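Local coordinates for amine oxidase domain-containing protein (Pyrococcus furiosus, PDB 3NRN) that binds adenosine monophosphate in a Rossmann-type nucleotide pocket and is probably an oxidoreductase of the flavin-containing amine oxidase family, at residues Ile27-Ala33 and Lys205-Glu211; Leu72-Val76 and Glu194-Ile198. All coordinates share one frame; numbering follows the deposited sequence.

Interaction 1. Residues Ile27-Ala33 and Lys205-Glu211; sequences IVLEKSA and KILTRKE. With AMP (adenosine monophosphate), chain B.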
loop_
_atom_site.group_PDB
_atom_site.type_symbol
_atom_site.label_atom_id
_atom_site.label_comp_id
_atom_site.label_asym_id
_atom_site.label_seq_id
_atom_site.Cartn_x
_atom_site.Cartn_y
_atom_site.Cartn_z
ATOM N N ILE A 27 9.608 16.364 -14.442
ATOM C CA ILE A 27 10.854 16.419 -13.691
ATOM C C ILE A 27 10.595 15.885 -12.285
ATOM O O ILE A 27 9.859 16.492 -11.497
ATOM C CB ILE A 27 11.417 17.860 -13.589
ATOM C CG1 ILE A 27 11.757 18.389 -14.988
ATOM C CG2 ILE A 27 12.668 17.866 -12.718
ATOM C CD1 ILE A 27 12.333 19.793 -14.994
ATOM N N VAL A 28 11.179 14.736 -11.980
ATOM C CA VAL A 28 11.020 14.139 -10.658
ATOM C C VAL A 28 12.207 14.558 -9.792
ATOM O O VAL A 28 13.361 14.466 -10.216
ATOM C CB VAL A 28 10.966 12.604 -10.749
ATOM C CG1 VAL A 28 10.698 12.000 -9.371
ATOM C CG2 VAL A 28 9.881 12.188 -11.749
ATOM N N LEU A 29 11.915 15.040 -8.590
ATOM C CA LEU A 29 12.950 15.467 -7.657
ATOM C C LEU A 29 12.938 14.511 -6.469
ATOM O O LEU A 29 11.944 14.397 -5.758
ATOM C CB LEU A 29 12.685 16.908 -7.205
ATOM C CG LEU A 29 12.669 17.943 -8.340
ATOM C CD1 LEU A 29 12.390 19.332 -7.785
ATOM C CD2 LEU A 29 14.028 17.930 -9.060
ATOM N N GLU A 30 14.050 13.818 -6.270
ATOM C CA GLU A 30 14.181 12.848 -5.197
ATOM C C GLU A 30 15.265 13.269 -4.214
ATOM O O GLU A 30 16.401 13.544 -4.605
ATOM C CB GLU A 30 14.505 11.474 -5.801
ATOM C CG GLU A 30 14.903 10.394 -4.808
ATOM C CD GLU A 30 13.911 10.229 -3.672
ATOM O OE1 GLU A 30 12.685 10.298 -3.908
ATOM O OE2 GLU A 30 14.364 10.015 -2.531
ATOM N N LYS A 31 14.904 13.306 -2.938
ATOM C CA LYS A 31 15.820 13.704 -1.880
ATOM C C LYS A 31 16.984 12.741 -1.663
ATOM O O LYS A 31 18.126 13.173 -1.537
ATOM C CB LYS A 31 15.040 13.867 -0.580
ATOM C CG LYS A 31 15.859 14.196 0.639
ATOM C CD LYS A 31 14.953 14.189 1.870
ATOM C CE LYS A 31 15.731 14.426 3.148
ATOM N NZ LYS A 31 14.828 14.475 4.332
ATOM N N SER A 32 16.697 11.443 -1.608
ATOM C CA SER A 32 17.740 10.449 -1.397
ATOM C C SER A 32 18.518 10.180 -2.688
ATOM O O SER A 32 18.285 10.822 -3.718
ATOM C CB SER A 32 17.136 9.144 -0.869
ATOM O OG SER A 32 16.534 8.405 -1.912
ATOM N N ALA A 33 19.448 9.230 -2.627
ATOM C CA ALA A 33 20.267 8.893 -3.786
ATOM C C ALA A 33 19.632 7.807 -4.643
ATOM O O ALA A 33 20.144 7.484 -5.712
ATOM C CB ALA A 33 21.653 8.454 -3.329
ATOM N N LYS A 205 12.731 13.709 -16.682
ATOM C CA LYS A 205 13.974 13.748 -15.921
ATOM C C LYS A 205 13.774 13.268 -14.487
ATOM O O LYS A 205 12.733 13.509 -13.881
ATOM C CB LYS A 205 14.552 15.162 -15.895
ATOM C CG LYS A 205 15.128 15.628 -17.218
ATOM C CD LYS A 205 15.707 17.024 -17.084
ATOM C CE LYS A 205 16.271 17.516 -18.404
ATOM N NZ LYS A 205 16.811 18.894 -18.271
ATOM N N ILE A 206 14.777 12.574 -13.956
ATOM C CA ILE A 206 14.739 12.076 -12.587
ATOM C C ILE A 206 16.041 12.502 -11.914
ATOM O O ILE A 206 17.115 11.999 -12.243
ATOM C CB ILE A 206 14.610 10.545 -12.557
ATOM C CG1 ILE A 206 13.322 10.132 -13.275
ATOM C CG2 ILE A 206 14.576 10.046 -11.115
ATOM C CD1 ILE A 206 13.151 8.640 -13.413
ATOM N N LEU A 207 15.938 13.442 -10.981
ATOM C CA LEU A 207 17.105 13.967 -10.288
ATOM C C LEU A 207 17.175 13.576 -8.816
ATOM O O LEU A 207 16.356 14.009 -8.002
ATOM C CB LEU A 207 17.119 15.492 -10.429
ATOM C CG LEU A 207 16.859 15.975 -11.861
ATOM C CD1 LEU A 207 16.716 17.486 -11.891
ATOM C CD2 LEU A 207 17.998 15.521 -12.767
ATOM N N THR A 208 18.163 12.750 -8.481
ATOM C CA THR A 208 18.352 12.304 -7.106
ATOM C C THR A 208 19.191 13.317 -6.326
ATOM O O THR A 208 19.863 14.172 -6.907
ATOM C CB THR A 208 19.046 10.931 -7.045
ATOM O OG1 THR A 208 20.235 10.963 -7.843
ATOM C CG2 THR A 208 18.114 9.837 -7.550
ATOM N N ARG A 209 19.144 13.209 -5.006
ATOM C CA ARG A 209 19.866 14.122 -4.130
ATOM C C ARG A 209 19.368 15.551 -4.319
ATOM O O ARG A 209 20.137 16.507 -4.225
ATOM C CB ARG A 209 21.377 14.046 -4.382
ATOM C CG ARG A 209 22.002 12.721 -3.957
ATOM C CD ARG A 209 23.523 12.825 -3.866
ATOM N NE ARG A 209 24.140 11.592 -3.380
ATOM C CZ ARG A 209 24.286 10.485 -4.103
ATOM N NH1 ARG A 209 23.865 10.446 -5.360
ATOM N NH2 ARG A 209 24.844 9.408 -3.565
ATOM N N LYS A 210 18.074 15.684 -4.602
ATOM C CA LYS A 210 17.453 16.992 -4.771
ATOM C C LYS A 210 16.363 17.086 -3.717
ATOM O O LYS A 210 15.276 16.530 -3.882
ATOM C CB LYS A 210 16.839 17.136 -6.166
ATOM C CG LYS A 210 17.852 17.149 -7.287
ATOM C CD LYS A 210 18.796 18.331 -7.158
ATOM C CE LYS A 210 19.968 18.185 -8.106
ATOM N NZ LYS A 210 21.025 19.194 -7.829
ATOM N N GLU A 211 16.665 17.776 -2.624
ATOM C CA GLU A 211 15.709 17.922 -1.542
ATOM C C GLU A 211 14.904 19.191 -1.724
ATOM O O GLU A 211 15.455 20.289 -1.676
ATOM C CB GLU A 211 16.433 17.988 -0.202
ATOM C CG GLU A 211 15.497 18.053 0.986
ATOM C CD GLU A 211 16.218 18.389 2.269
ATOM O OE1 GLU A 211 17.389 17.982 2.408
ATOM O OE2 GLU A 211 15.612 19.047 3.142
HETATM P P AMP B . 7.166 7.075 -0.353
HETATM O O1P AMP B . 6.024 7.743 -1.092
HETATM O O2P AMP B . 7.094 7.444 1.126
HETATM O O3P AMP B . 7.364 5.650 -0.686
HETATM O "O5'" AMP B . 8.374 7.950 -0.931
HETATM C "C5'" AMP B . 8.253 9.376 -0.971
HETATM C "C4'" AMP B . 9.604 9.812 -1.520
HETATM O "O4'" AMP B . 9.848 11.202 -1.280
HETATM C "C3'" AMP B . 10.792 9.062 -0.940
HETATM O "O3'" AMP B . 11.478 8.540 -2.097
HETATM C "C2'" AMP B . 11.584 10.172 -0.217
HETATM O "O2'" AMP B . 13.016 10.017 -0.186
HETATM C "C1'" AMP B . 11.210 11.375 -1.063
HETATM N N9 AMP B . 11.221 12.672 -0.357
HETATM C C8 AMP B . 10.792 12.935 0.905
HETATM N N7 AMP B . 10.889 14.268 1.152
HETATM C C5 AMP B . 11.305 14.858 0.022
HETATM C C6 AMP B . 11.612 16.242 -0.361
HETATM N N6 AMP B . 11.453 17.226 0.566
HETATM N N1 AMP B . 12.031 16.443 -1.634
HETATM C C2 AMP B . 12.134 15.410 -2.541
HETATM N N3 AMP B . 11.925 14.101 -2.244
HETATM C C4 AMP B . 11.521 13.805 -0.985
#

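Interaction 2. Residues Leu72-Val76 and Glu194-Ile198; sequences LGAKV and ELERI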
loop_
_atom_site.group_PDB
_atom_site.type_symbol
_atom_site.label_atom_id
_atom_site.label_comp_id
_atom_site.label_asym_id
_atom_site.label_seq_id
_atom_site.Cartn_x
_atom_site.Cartn_y
_atom_site.Cartn_z
ATOM N N LEU A 72 0.297 1.996 -18.897
ATOM C CA LEU A 72 1.529 2.774 -19.000
ATOM C C LEU A 72 2.541 2.074 -19.897
ATOM O O LEU A 72 3.521 2.678 -20.338
ATOM C CB LEU A 72 2.159 2.979 -17.628
ATOM C CG LEU A 72 1.418 3.949 -16.711
ATOM C CD1 LEU A 72 2.127 4.012 -15.376
ATOM C CD2 LEU A 72 1.352 5.320 -17.360
ATOM N N GLY A 73 2.300 0.794 -20.159
ATOM C CA GLY A 73 3.215 0.037 -20.989
ATOM C C GLY A 73 4.281 -0.636 -20.149
ATOM O O GLY A 73 5.317 -1.067 -20.659
ATOM N N ALA A 74 4.037 -0.723 -18.849
ATOM C CA ALA A 74 4.994 -1.364 -17.960
ATOM C C ALA A 74 4.930 -2.867 -18.181
ATOM O O ALA A 74 3.850 -3.430 -18.367
ATOM C CB ALA A 74 4.672 -1.035 -16.511
ATOM N N LYS A 75 6.091 -3.507 -18.190
ATOM C CA LYS A 75 6.151 -4.949 -18.367
ATOM C C LYS A 75 6.497 -5.518 -17.000
ATOM O O LYS A 75 7.662 -5.578 -16.618
ATOM C CB LYS A 75 7.228 -5.326 -19.388
ATOM C CG LYS A 75 6.994 -4.776 -20.796
ATOM C CD LYS A 75 5.623 -5.160 -21.347
ATOM C CE LYS A 75 5.417 -6.672 -21.389
ATOM N NZ LYS A 75 6.397 -7.359 -22.277
ATOM N N VAL A 76 5.470 -5.902 -16.250
ATOM C CA VAL A 76 5.671 -6.444 -14.916
ATOM C C VAL A 76 4.863 -7.709 -14.733
ATOM O O VAL A 76 3.666 -7.734 -15.025
ATOM C CB VAL A 76 5.251 -5.430 -13.841
ATOM C CG1 VAL A 76 5.405 -6.043 -12.457
ATOM C CG2 VAL A 76 6.098 -4.178 -13.962
ATOM N N GLU A 194 10.520 -0.247 -14.170
ATOM C CA GLU A 194 9.695 0.015 -15.343
ATOM C C GLU A 194 9.185 1.455 -15.396
ATOM O O GLU A 194 9.165 2.067 -16.463
ATOM C CB GLU A 194 8.524 -0.972 -15.392
ATOM C CG GLU A 194 8.893 -2.306 -16.026
ATOM C CD GLU A 194 9.254 -2.158 -17.504
ATOM O OE1 GLU A 194 8.332 -2.106 -18.347
ATOM O OE2 GLU A 194 10.457 -2.076 -17.819
ATOM N N LEU A 195 8.780 2.006 -14.253
ATOM C CA LEU A 195 8.291 3.383 -14.237
ATOM C C LEU A 195 9.426 4.349 -14.572
ATOM O O LEU A 195 9.213 5.350 -15.257
ATOM C CB LEU A 195 7.679 3.729 -12.867
ATOM C CG LEU A 195 6.422 2.928 -12.482
ATOM C CD1 LEU A 195 5.947 3.332 -11.098
ATOM C CD2 LEU A 195 5.309 3.157 -13.520
ATOM N N GLU A 196 10.627 4.049 -14.080
ATOM C CA GLU A 196 11.799 4.880 -14.350
ATOM C C GLU A 196 12.116 4.860 -15.848
ATOM O O GLU A 196 12.425 5.897 -16.446
ATOM C CB GLU A 196 13.016 4.370 -13.559
ATOM C CG GLU A 196 14.342 5.015 -13.970
ATOM C CD GLU A 196 15.511 4.588 -13.089
ATOM O OE1 GLU A 196 15.718 3.375 -12.904
ATOM O OE2 GLU A 196 16.231 5.470 -12.582
ATOM N N ARG A 197 12.036 3.678 -16.450
ATOM C CA ARG A 197 12.310 3.545 -17.879
ATOM C C ARG A 197 11.293 4.328 -18.702
ATOM O O ARG A 197 11.648 4.998 -19.668
ATOM C CB ARG A 197 12.263 2.071 -18.300
ATOM C CG ARG A 197 12.228 1.856 -19.818
ATOM C CD ARG A 197 12.007 0.391 -20.179
ATOM N NE ARG A 197 10.633 -0.048 -19.933
ATOM C CZ ARG A 197 9.575 0.370 -20.624
ATOM N NH1 ARG A 197 9.726 1.244 -21.609
ATOM N NH2 ARG A 197 8.364 -0.093 -20.343
ATOM N N ILE A 198 10.025 4.236 -18.314
ATOM C CA ILE A 198 8.961 4.915 -19.041
ATOM C C ILE A 198 9.103 6.429 -18.992
ATOM O O ILE A 198 8.830 7.120 -19.978
ATOM C CB ILE A 198 7.580 4.506 -18.497
ATOM C CG1 ILE A 198 7.337 3.024 -18.787
ATOM C CG2 ILE A 198 6.494 5.369 -19.119
ATOM C CD1 ILE A 198 6.159 2.438 -18.042
#

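Interaction 1. Residues Ile27-Ala33 and Lys205-Glu211
A33 CB sits over one face of the R209 guanidinium, offset toward its rim and 3.3 Å from R209 NH2. The adenine of AMP has K31 CB over one face, 3.5 Å from AMP C4, and at its C2 edge L29 O lies 3.4 Å from AMP C2; the E30 carboxylate is gripped at both oxygens. These flat groups lie near the C-terminal ends of two parallel strands of the Rossmann-type sheet, where the edge strand 205-207 runs beside 25-29 and the adenosine binds. E30 OE1 accepts O3' of AMP and E30 OE2 accepts O2', at 2.8 and 2.7 Å, a bidentate hold on the ribose diol expected of the acidic residue near the C-terminal end of the second strand of an FAD-binding Rossmann fold. S32 N and S32 OG reach E30 OE2 from opposite faces of the carboxylate plane, both on its anti side, while A8 N of the glycine-rich loop bonds OE1; together they fix the carboxylate's rotation. The chain of E30 leaves with CG anti to the backbone N (chi1 170°) and bends at chi2, which turns the carboxylate away from 205-211 and toward the ribose.

V28 N to K205 O, L207 N to V28 O and E30 N to L207 O form the ladder between the strands, each bond nearly straight. On one face of the sheet L29 CD2 meets L207 CD1 at 3.9 Å, and I27 CG2 reaches the same methyl; on the other V28 CB faces I206 CG1. Beyond the ladder, K210 N bonds E30 O from above the carbonyl plane, and R209 N takes S32 O in the same manner. The extended K31 chain runs alongside E211, with K31 CG 3.9 Å from E211 CG.

Interaction 2. Residues Leu72-Val76 and Glu194-Ile198
E194 reaches from helix 188-200 to the turn that follows helix 64-72, and its side chain meets 72-76 from CB to OE1. E194 CB packs on A74 CB at 4.0 Å. CG lies beside the backbone N (chi1 -84°) and touches V76 CG2 and K75 O, both on the side of 72-76, with the V76 side chain running in the opposite direction; the chain bends at the next bond. CD then brings E194 OE1 to K75 N, a 2.6 Å hydrogen bond met on the anti side and somewhat out of the carboxylate plane. R197 NH2 approaches E194 OE1 from the opposite face at 2.8 Å, while R197 NE takes E194 OE2, a side-on, two-nitrogen salt bridge from one helical turn on. Next to this polar group I198 CD1 lies 3.5 Å from L72 O and touches L72 CB and A74 CB, and the L72 and L195 side chains meet at an angle, L72 CD1 to L195 CD2 at 3.8 Å. G73, at positive phi, closes helix 64-72 with a Schellman motif, after which the chain turns to offer K75 N. R197 NH1 has a further salt-bridge partner in E201. With a backbone N-H and a guanidinium sharing OE1, E194 would probably be kept in its charged form.

How the interactions relate
The contacts use consecutive elements, helix 188-200 and strand 205-207, and the two meet where I206 CD1 packs on E196 CG at 3.9 Å. Interaction 1 is a strand pairing at the edge of the parallel sheet, backbone bonds first, with V28, L29 and E30 buried and the bend around K31 to A33 nearer solvent; it also forms part of the AMP pocket. Interaction 2, its centre about 19 Å from that of interaction 1, joins a helix to a turn largely by side chains, with L72, L195 and I198 buried beside a charged rim, away from the AMP site. In each a glutamate carboxylate is held at both oxygens, but E30 turns its own to the ligand while E194 uses its own to bond the other segment.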